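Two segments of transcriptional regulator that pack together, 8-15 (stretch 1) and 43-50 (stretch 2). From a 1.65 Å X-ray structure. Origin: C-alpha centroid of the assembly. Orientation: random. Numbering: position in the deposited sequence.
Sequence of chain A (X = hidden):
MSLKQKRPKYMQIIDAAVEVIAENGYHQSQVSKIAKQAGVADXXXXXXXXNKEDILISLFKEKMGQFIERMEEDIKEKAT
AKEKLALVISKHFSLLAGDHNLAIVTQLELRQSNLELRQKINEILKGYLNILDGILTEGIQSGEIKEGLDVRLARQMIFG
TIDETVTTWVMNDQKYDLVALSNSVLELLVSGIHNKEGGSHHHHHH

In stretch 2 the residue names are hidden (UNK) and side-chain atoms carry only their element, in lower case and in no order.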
ATOM      1  N   PRO A   8      23.243  -8.718 -19.823  1.00 49.84           N
ATOM      2  CA  PRO A   8      22.874 -10.048 -20.349  1.00 49.77           C
ATOM      3  C   PRO A   8      21.538  -9.978 -21.057  1.00 47.29           C
ATOM      4  O   PRO A   8      20.776  -9.064 -20.736  1.00 49.53           O
ATOM      5  CB  PRO A   8      22.865 -10.939 -19.136  1.00 51.26           C
ATOM      6  CG  PRO A   8      23.624 -10.189 -18.077  1.00 50.89           C
ATOM      7  CD  PRO A   8      23.269  -8.733 -18.333  1.00 50.68           C
ATOM      8  N   LYS A   9      21.276 -10.846 -22.030  1.00 45.68           N
ATOM      9  CA  LYS A   9      20.020 -10.723 -22.809  1.00 41.33           C
ATOM     10  C   LYS A   9      18.816 -10.720 -21.911  1.00 37.85           C
ATOM     11  O   LYS A   9      18.021  -9.761 -21.904  1.00 36.41           O
ATOM     12  CB  LYS A   9      20.014 -11.726 -23.968  1.00 47.69           C
ATOM     13  CG  LYS A   9      20.596 -11.115 -25.260  1.00 52.09           C
ATOM     14  CD  LYS A   9      21.687 -11.958 -25.907  1.00 54.52           C
ATOM     15  CE  LYS A   9      22.222 -11.256 -27.165  1.00 58.26           C
ATOM     16  NZ  LYS A   9      23.469 -11.870 -27.703  1.00 58.57           N
ATOM     17  N   TYR A  10      18.690 -11.675 -21.005  1.00 35.09           N
ATOM     18  CA  TYR A  10      17.560 -11.676 -20.058  1.00 34.82           C
ATOM     19  C   TYR A  10      17.597 -10.423 -19.193  1.00 34.36           C
ATOM     20  O   TYR A  10      16.659  -9.609 -19.307  1.00 33.49           O
ATOM     21  CB  TYR A  10      17.527 -12.943 -19.266  1.00 35.67           C
ATOM     22  CG  TYR A  10      16.392 -13.168 -18.307  1.00 36.89           C
ATOM     23  CD1 TYR A  10      15.243 -13.852 -18.677  1.00 37.05           C
ATOM     24  CD2 TYR A  10      16.481 -12.730 -16.987  1.00 37.65           C
ATOM     25  CE1 TYR A  10      14.219 -14.066 -17.780  1.00 38.93           C
ATOM     26  CE2 TYR A  10      15.476 -12.964 -16.075  1.00 37.96           C
ATOM     27  CZ  TYR A  10      14.341 -13.612 -16.472  1.00 39.10           C
ATOM     28  OH  TYR A  10      13.305 -13.879 -15.604  1.00 40.61           O
HETATM   29  N   MSE A  11      18.691 -10.139 -18.482  1.00 33.95           N
HETATM   30  CA  MSE A  11      18.748  -8.931 -17.667  1.00 33.30           C
HETATM   31  C   MSE A  11      18.733  -7.649 -18.426  1.00 31.62           C
HETATM   32  O   MSE A  11      18.192  -6.643 -17.909  1.00 33.17           O
HETATM   33  CB  MSE A  11      19.888  -9.014 -16.642  1.00 40.44           C
HETATM   34  CG  MSE A  11      19.689 -10.200 -15.683  1.00 46.11           C
HETATM   35 SE   MSE A  11      18.246  -9.858 -14.459  1.00 62.82          SE
HETATM   36  CE  MSE A  11      18.614  -8.019 -14.058  1.00 54.93           C
ATOM     37  N   GLN A  12      19.212  -7.571 -19.671  1.00 28.89           N
ATOM     38  CA  GLN A  12      19.120  -6.352 -20.451  1.00 29.82           C
ATOM     39  C   GLN A  12      17.637  -5.979 -20.672  1.00 29.32           C
ATOM     40  O   GLN A  12      17.265  -4.815 -20.758  1.00 28.53           O
ATOM     41  CB  GLN A  12      19.712  -6.517 -21.855  1.00 34.15           C
ATOM     42  CG  GLN A  12      21.228  -6.406 -21.916  1.00 41.32           C
ATOM     43  CD  GLN A  12      21.668  -6.653 -23.375  1.00 43.01           C
ATOM     44  OE1 GLN A  12      21.501  -5.720 -24.164  1.00 44.78           O
ATOM     45  NE2 GLN A  12      22.127  -7.858 -23.630  1.00 40.35           N
ATOM     46  N   ILE A  13      16.868  -7.054 -20.952  1.00 27.06           N
ATOM     47  CA  ILE A  13      15.432  -6.834 -21.161  1.00 26.04           C
ATOM     48  C   ILE A  13      14.748  -6.434 -19.855  1.00 24.54           C
ATOM     49  O   ILE A  13      13.948  -5.494 -19.849  1.00 24.92           O
ATOM     50  CB  ILE A  13      14.761  -8.097 -21.735  1.00 22.82           C
ATOM     51  CG1 ILE A  13      15.196  -8.256 -23.210  1.00 24.96           C
ATOM     52  CG2 ILE A  13      13.249  -8.003 -21.647  1.00 28.33           C
ATOM     53  CD1 ILE A  13      15.104  -9.714 -23.679  1.00 26.47           C
ATOM     54  N   ILE A  14      15.067  -7.157 -18.783  1.00 25.29           N
ATOM     55  CA  ILE A  14      14.447  -6.763 -17.490  1.00 27.40           C
ATOM     56  C   ILE A  14      14.756  -5.309 -17.150  1.00 26.02           C
ATOM     57  O   ILE A  14      13.912  -4.526 -16.741  1.00 25.36           O
ATOM     58  CB  ILE A  14      14.940  -7.676 -16.370  1.00 28.73           C
ATOM     59  CG1 ILE A  14      14.441  -9.103 -16.579  1.00 27.01           C
ATOM     60  CG2 ILE A  14      14.473  -7.129 -15.015  1.00 27.33           C
ATOM     61  CD1 ILE A  14      12.954  -9.292 -16.443  1.00 32.81           C
ATOM     62  N   ASP A  15      15.990  -4.856 -17.399  1.00 29.65           N
ATOM     63  CA  ASP A  15      16.391  -3.485 -17.088  1.00 29.54           C
ATOM     64  C   ASP A  15      15.721  -2.480 -17.969  1.00 30.13           C
ATOM     65  O   ASP A  15      15.274  -1.392 -17.553  1.00 30.20           O
ATOM     66  CB  ASP A  15      17.923  -3.397 -17.156  1.00 37.33           C
ATOM     67  CG  ASP A  15      18.624  -3.929 -15.934  1.00 37.59           C
ATOM     68  OD1 ASP A  15      18.017  -4.464 -15.002  1.00 41.26           O
ATOM     69  OD2 ASP A  15      19.890  -3.827 -15.908  1.00 44.78           O
ATOM     70  N   UNK A  43      11.126 -10.541 -31.343  1.00 33.99           N
ATOM     71  CA  UNK A  43      11.298 -11.968 -31.221  1.00 33.15           C
ATOM     72  C   UNK A  43      12.282 -12.371 -30.158  1.00 32.16           C
ATOM     73  O   UNK A  43      12.193 -13.493 -29.626  1.00 31.83           O
ATOM     74  N   UNK A  44      13.273 -11.534 -29.836  1.00 31.99           N
ATOM     75  CA  UNK A  44      14.208 -11.897 -28.764  1.00 30.88           C
ATOM     76  C   UNK A  44      13.566 -11.719 -27.381  1.00 27.86           C
ATOM     77  O   UNK A  44      13.920 -12.491 -26.476  1.00 31.19           O
ATOM     78  c   UNK A  44      16.483 -11.575 -27.738  1.00 35.52           C
ATOM     79  c   UNK A  44      15.512 -11.102 -28.817  1.00 32.72           C
ATOM     80  o   UNK A  44      16.145 -11.318 -30.110  1.00 34.83           O
ATOM     81  N   UNK A  45      12.575 -10.873 -27.257  1.00 29.43           N
ATOM     82  CA  UNK A  45      11.856 -10.727 -25.975  1.00 28.43           C
ATOM     83  C   UNK A  45      11.104 -12.015 -25.675  1.00 27.57           C
ATOM     84  O   UNK A  45      11.194 -12.636 -24.622  1.00 28.53           O
ATOM     85  c   UNK A  45      10.112  -9.491 -24.677  1.00 28.99           C
ATOM     86  c   UNK A  45      11.446  -8.241 -26.384  1.00 33.93           C
ATOM     87  c   UNK A  45      12.511  -7.796 -25.389  1.00 39.97           C
ATOM     88  c   UNK A  45      10.837  -9.579 -26.023  1.00 31.05           C
ATOM     89  N   UNK A  46      10.373 -12.504 -26.694  1.00 27.72           N
ATOM     90  CA  UNK A  46       9.604 -13.717 -26.599  1.00 27.53           C
ATOM     91  C   UNK A  46      10.428 -14.961 -26.419  1.00 25.16           C
ATOM     92  O   UNK A  46      10.045 -15.950 -25.799  1.00 27.37           O
ATOM     93  c   UNK A  46       6.694 -12.758 -26.701  1.00 25.76           C
ATOM     94  o   UNK A  46       4.596  -9.982 -27.753  1.00 28.84           O
ATOM     95  c   UNK A  46       8.663 -13.866 -27.812  1.00 26.19           C
ATOM     96  c   UNK A  46       6.465 -10.954 -28.816  1.00 27.48           C
ATOM     97  c   UNK A  46       7.450 -11.920 -28.832  1.00 27.85           C
ATOM     98  c   UNK A  46       5.597 -10.907 -27.744  1.00 24.80           C
ATOM     99  c   UNK A  46       7.570 -12.831 -27.777  1.00 25.26           C
ATOM    100  c   UNK A  46       5.699 -11.786 -26.692  1.00 24.38           C
ATOM    101  N   UNK A  47      11.686 -14.927 -26.881  1.00 26.87           N
ATOM    102  CA  UNK A  47      12.575 -16.069 -26.618  1.00 30.15           C
ATOM    103  C   UNK A  47      12.731 -16.247 -25.116  1.00 30.34           C
ATOM    104  O   UNK A  47      12.874 -17.358 -24.630  1.00 29.59           O
ATOM    105  c   UNK A  47      13.895 -15.794 -27.308  1.00 32.46           C
ATOM    106  c   UNK A  47      15.977 -16.754 -26.354  1.00 38.98           C
ATOM    107  c   UNK A  47      14.434 -18.266 -27.609  1.00 34.46           C
ATOM    108  c   UNK A  47      14.958 -16.851 -27.482  1.00 36.97           C
ATOM    109  N   UNK A  48      12.578 -15.174 -24.321  1.00 30.11           N
ATOM    110  CA  UNK A  48      12.739 -15.318 -22.870  1.00 30.16           C
ATOM    111  C   UNK A  48      11.469 -15.177 -22.080  1.00 28.60           C
ATOM    112  O   UNK A  48      11.439 -15.667 -20.909  1.00 28.32           O
ATOM    113  c   UNK A  48      17.007 -14.013 -24.378  1.00 34.58           C
ATOM    114  c   UNK A  48      15.896 -15.544 -22.373  1.00 32.23           C
ATOM    115  c   UNK A  48      17.727 -15.029 -23.812  1.00 34.68           C
ATOM    116  c   UNK A  48      17.181 -15.819 -22.812  1.00 33.82           C
ATOM    117  c   UNK A  48      13.757 -14.236 -22.396  1.00 28.97           C
ATOM    118  o   UNK A  48      19.014 -15.335 -24.244  1.00 36.66           O
ATOM    119  c   UNK A  48      15.721 -13.756 -23.924  1.00 32.20           C
ATOM    120  c   UNK A  48      15.153 -14.516 -22.935  1.00 30.10           C
ATOM    121  N   UNK A  49      10.460 -14.475 -22.574  1.00 27.18           N
ATOM    122  CA  UNK A  49       9.227 -14.212 -21.861  1.00 25.27           C
ATOM    123  C   UNK A  49       7.962 -14.580 -22.656  1.00 26.05           C
ATOM    124  O   UNK A  49       7.942 -14.386 -23.877  1.00 27.13           O
ATOM    125  c   UNK A  49      11.380 -11.676 -21.289  1.00 26.61           C
ATOM    126  c   UNK A  49      11.434 -12.149 -18.543  1.00 24.39           C
ATOM    127  c   UNK A  49      12.517 -11.539 -19.179  1.00 25.56           C
ATOM    128  c   UNK A  49       9.113 -12.726 -21.479  1.00 27.52           C
ATOM    129  c   UNK A  49      10.342 -12.534 -19.298  1.00 29.74           C
ATOM    130  c   UNK A  49      12.476 -11.290 -20.526  1.00 28.29           C
ATOM    131  c   UNK A  49      10.297 -12.266 -20.662  1.00 26.87           C
ATOM    132  N   UNK A  50       6.891 -14.883 -21.953  1.00 26.18           N
ATOM    133  CA  UNK A  50       5.614 -15.231 -22.542  1.00 26.15           C
ATOM    134  C   UNK A  50       4.845 -14.075 -23.139  1.00 27.05           C
ATOM    135  O   UNK A  50       4.066 -14.264 -24.112  1.00 27.57           O
ATOM    136  c   UNK A  50       4.688 -15.871 -21.496  1.00 26.91           C
ATOM    137  c   UNK A  50       5.194 -17.188 -20.934  1.00 25.44           C
ATOM    138  n   UNK A  50       5.167 -20.059 -19.918  1.00 39.59           N
ATOM    139  c   UNK A  50       4.049 -17.832 -20.157  1.00 33.94           C
ATOM    140  c   UNK A  50       4.362 -18.997 -19.314  1.00 35.07           C
TER

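Position 43 has backbone atoms and nothing more, and it lies on the helix of stretch 2, out of reach of stretch 1. It is Gly43, and the exposed site asks nothing of a side chain.

Position 44 carries three side-chain atoms: a first carbon bonded to one oxygen and one further carbon. The CA-to-CB bond points toward stretch 1, yet the closer contact is through the backbone, where Ile13 CD1 lies 4.1 Å from the O of position 44. The branch at CB identifies Thr44, whose CG2 comes no nearer than 4.7 Å to Ile13 CD1. A small side chain suits a place where the backbone itself meets the partner.

At position 45 there are four carbons, forked at the first, with one arm two carbons long. The end of that longer arm lies 3.5 Å from Ile13 CG1. This is Ile45, and the atom is its CD1. The CA-to-CB bond points sideways, but the side chain's end comes nearer, so the longer aliphatic arm reaches Ile13.

Position 46 has one carbon leading to a six-carbon ring that bears an oxygen. Its CA-to-CB bond points away from stretch 1, and the ring touches nothing there. This is Tyr46; the polar hydroxyl is in keeping with an exposed position.

Position 47 shows four carbons, forked at the second, exposed and without contact to stretch 1: Leu47. Nothing on stretch 1 constrains the choice here. Its backbone serves the helix, Leu47 N donating to Gly43 O at 3.1 Å, the i to i+4 bond of an alpha helix.

Position 48 repeats the pattern of one carbon, a six-carbon ring and an oxygen, but its CA-to-CB bond points toward stretch 1. Tyr10 N sits over one face of the ring, Ile13 CD1 approaches a ring carbon, and Lys9 CB lies 3.8 Å from the oxygen of position 48. This is Tyr48, with CD2 4.1 Å from Ile13 CD1. Tyrosine fits this partly exposed site: its ring covers apolar atoms while its hydroxyl reaches the aliphatic CB of exposed Lys9.

Position 49 has one carbon and a six-carbon ring with no oxygen, buried against Tyr10, Ile13 and Ile14. It is Phe49. Phe49 CZ lies 3.4 Å from Tyr10 CE1 and 3.6 Å from Ile14 CD1, and Phe49 CE2 lies 3.6 Å from Ile13 CG2. A purely hydrocarbon ring suits surroundings made of carbon.

Position 50 has four carbons in a row and a terminal nitrogen, exposed and out of reach of stretch 1. This is Lys50, a charged chain suited to such a place.

The helix axes cross at 108° and approach to 10.2 Å, with Ile13 pointing into the contact to meet Ile45, Tyr48 and Phe49. Beside it, the Tyr10 and Phe49 rings are near parallel, 25° between planes and 4.9 Å between centroids, but slid apart so that they barely overlap. No hydrogen bond links the stretches; apolar packing, burying 409 Å² in all, dominates the contact.

Stretch 2, residues 43-50: GTIYLYFK
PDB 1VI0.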